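Local structure of fatty acid synthase 1, isoform A (Drosophila melanogaster, 6FN6) at the interface of chains A and B. The protein carries the dehydratase, enoylreductase and ketoreductase activities that modify the growing acyl chain in fatty acid synthesis, as part of a larger multifunctional synthase. Numbering follows the deposited sequence. Chains: chain A/B, Fatty acid synthase 1, isoform A.

The interface of chains A and B. Residues chain A 82-84, 87, 89-91; chain B 82-84, 87, 89-91.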
# COMPACT_ATOMS: atom_id res chain seq x y z
N ASN A 82 -23.47 -2.11 4.59
CA ASN A 82 -23.49 -1.96 3.14
C ASN A 82 -22.51 -2.94 2.47
O ASN A 82 -21.45 -3.22 3.01
CB ASN A 82 -23.13 -0.53 2.75
CG ASN A 82 -23.64 -0.16 1.37
OD1 ASN A 82 -23.82 -1.02 0.50
ND2 ASN A 82 -23.88 1.13 1.15
N PHE A 83 -22.88 -3.44 1.30
CA PHE A 83 -22.07 -4.42 0.58
C PHE A 83 -21.84 -4.02 -0.87
O PHE A 83 -22.74 -3.51 -1.53
CB PHE A 83 -22.74 -5.80 0.63
CG PHE A 83 -22.84 -6.39 2.00
CD1 PHE A 83 -23.93 -6.09 2.82
CD2 PHE A 83 -21.87 -7.24 2.48
CE1 PHE A 83 -24.03 -6.63 4.08
CE2 PHE A 83 -21.97 -7.79 3.75
CZ PHE A 83 -23.05 -7.48 4.55
N PHE A 84 -20.63 -4.28 -1.36
CA PHE A 84 -20.30 -4.08 -2.78
C PHE A 84 -20.41 -5.39 -3.56
O PHE A 84 -19.69 -6.35 -3.30
CB PHE A 84 -18.88 -3.53 -2.95
CG PHE A 84 -18.73 -2.06 -2.60
CD1 PHE A 84 -19.84 -1.23 -2.48
CD2 PHE A 84 -17.47 -1.52 -2.42
CE1 PHE A 84 -19.69 0.11 -2.17
CE2 PHE A 84 -17.32 -0.18 -2.12
CZ PHE A 84 -18.42 0.64 -1.99
N THR A 87 -16.65 -6.34 -5.35
CA THR A 87 -15.50 -6.92 -4.66
C THR A 87 -15.91 -7.73 -3.43
O THR A 87 -15.15 -8.58 -2.96
CB THR A 87 -14.51 -5.82 -4.22
OG1 THR A 87 -15.18 -4.87 -3.39
CG2 THR A 87 -13.92 -5.12 -5.43
N ALA A 89 -16.55 -6.22 -0.55
CA ALA A 89 -16.19 -5.41 0.60
C ALA A 89 -17.46 -4.91 1.28
O ALA A 89 -18.43 -4.55 0.62
CB ALA A 89 -15.32 -4.23 0.17
N PHE A 90 -17.45 -4.91 2.61
CA PHE A 90 -18.59 -4.42 3.38
C PHE A 90 -18.14 -3.41 4.43
O PHE A 90 -16.95 -3.30 4.72
CB PHE A 90 -19.34 -5.58 4.03
CG PHE A 90 -18.63 -6.17 5.22
CD1 PHE A 90 -18.87 -5.69 6.50
CD2 PHE A 90 -17.73 -7.22 5.06
CE1 PHE A 90 -18.21 -6.23 7.59
CE2 PHE A 90 -17.08 -7.76 6.15
CZ PHE A 90 -17.32 -7.27 7.41
N GLU A 91 -19.10 -2.69 4.98
CA GLU A 91 -18.83 -1.71 6.03
C GLU A 91 -19.99 -1.63 7.02
O GLU A 91 -21.15 -1.75 6.64
CB GLU A 91 -18.56 -0.33 5.44
CG GLU A 91 -17.10 -0.04 5.23
CD GLU A 91 -16.84 1.39 4.79
OE1 GLU A 91 -15.70 1.69 4.37
OE2 GLU A 91 -17.78 2.22 4.88
N ASN B 82 -22.83 2.03 -6.06
CA ASN B 82 -22.97 1.87 -4.62
C ASN B 82 -21.96 2.72 -3.86
O ASN B 82 -20.82 2.88 -4.30
CB ASN B 82 -22.80 0.40 -4.23
CG ASN B 82 -23.45 0.06 -2.91
OD1 ASN B 82 -23.60 0.92 -2.04
ND2 ASN B 82 -23.83 -1.20 -2.74
N PHE B 83 -22.37 3.26 -2.71
CA PHE B 83 -21.52 4.13 -1.90
C PHE B 83 -21.45 3.69 -0.44
O PHE B 83 -22.44 3.24 0.13
CB PHE B 83 -22.01 5.58 -1.95
CG PHE B 83 -21.89 6.23 -3.30
CD1 PHE B 83 -22.91 6.12 -4.23
CD2 PHE B 83 -20.77 6.97 -3.63
CE1 PHE B 83 -22.80 6.72 -5.47
CE2 PHE B 83 -20.65 7.57 -4.86
CZ PHE B 83 -21.67 7.45 -5.78
N PHE B 84 -20.26 3.82 0.14
CA PHE B 84 -20.07 3.61 1.57
C PHE B 84 -20.13 4.95 2.30
O PHE B 84 -19.29 5.82 2.07
CB PHE B 84 -18.72 2.93 1.86
CG PHE B 84 -18.67 1.46 1.54
CD1 PHE B 84 -19.83 0.71 1.36
CD2 PHE B 84 -17.45 0.81 1.43
CE1 PHE B 84 -19.77 -0.64 1.08
CE2 PHE B 84 -17.39 -0.54 1.15
CZ PHE B 84 -18.54 -1.26 0.97
N THR B 87 -16.48 5.68 4.40
CA THR B 87 -15.22 6.11 3.80
C THR B 87 -15.42 6.95 2.54
O THR B 87 -14.52 7.69 2.14
CB THR B 87 -14.33 4.90 3.44
OG1 THR B 87 -15.04 4.03 2.55
CG2 THR B 87 -13.92 4.14 4.68
N ALA B 89 -16.04 5.45 -0.27
CA ALA B 89 -15.68 4.54 -1.35
C ALA B 89 -16.91 4.20 -2.18
O ALA B 89 -17.99 3.98 -1.64
CB ALA B 89 -15.05 3.27 -0.79
N PHE B 90 -16.73 4.16 -3.50
CA PHE B 90 -17.83 3.79 -4.39
C PHE B 90 -17.38 2.73 -5.38
O PHE B 90 -16.19 2.48 -5.55
CB PHE B 90 -18.35 5.02 -5.14
CG PHE B 90 -17.46 5.48 -6.26
CD1 PHE B 90 -17.62 4.98 -7.54
CD2 PHE B 90 -16.47 6.42 -6.04
CE1 PHE B 90 -16.81 5.40 -8.58
CE2 PHE B 90 -15.66 6.85 -7.07
CZ PHE B 90 -15.83 6.34 -8.34
N GLU B 91 -18.35 2.10 -6.02
CA GLU B 91 -18.08 1.11 -7.05
C GLU B 91 -19.17 1.17 -8.10
O GLU B 91 -20.35 1.36 -7.78
CB GLU B 91 -18.00 -0.29 -6.45
CG GLU B 91 -16.60 -0.71 -6.06
CD GLU B 91 -16.52 -2.16 -5.63
OE1 GLU B 91 -15.48 -2.56 -5.07
OE2 GLU B 91 -17.49 -2.91 -5.87
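The rings of A:Phe84 and B:Phe84 stack almost parallel across the two-fold axis, their planes 2° apart and their centroids 3.6 Å from each other. They come from opposite chains, tip to tip, so that CZ of each ring sits over the centre of the other. The opposite face of A:Phe84 is covered by B:Glu91, whose CB lies over the ring centre. At the edge, in plane, are CG of B:Asn82 and the backbone O of B:Ala89. B:Phe84 meets the same groups of chain A.

B:Glu91 is extended beyond CG and crosses A:Phe84 obliquely, its carboxylate turned 34° from the ring. Its CD is 3.4 Å from CD2 of A:Phe84. A:Thr87 OG1 donates to B:Glu91 OE1 (2.9 Å), which accepts through its syn lone pair, on the side of the other carboxylate oxygen. In the twin contact B:Thr87 OG1 is 3.0 Å from A:Glu91 OE1. These bonds probably help hold each glutamate against its ring. An alanine in place of A:Phe84 would remove the stack and the surface under B:Glu91, and would probably loosen the centre of this patch.

The amides of A:Asn82 and B:Asn82 meet tip to tip, with planes 46° apart. ND2 of A:Asn82 is 3.2 Å from OD1 of B:Asn82, a weak hydrogen bond, and its twin runs the other way.

The patch joins strand 76-83, the following loop and the strand starting at residue 89 of both chains. All belong to the N-terminal hotdog fold of the dehydratase. The centre of the patch lies about 26 Å from A:His24. It belongs to the two-fold interface of the deposited assembly and probably helps pair the two copies, though the structure alone does not show this pairing in the full-length synthase.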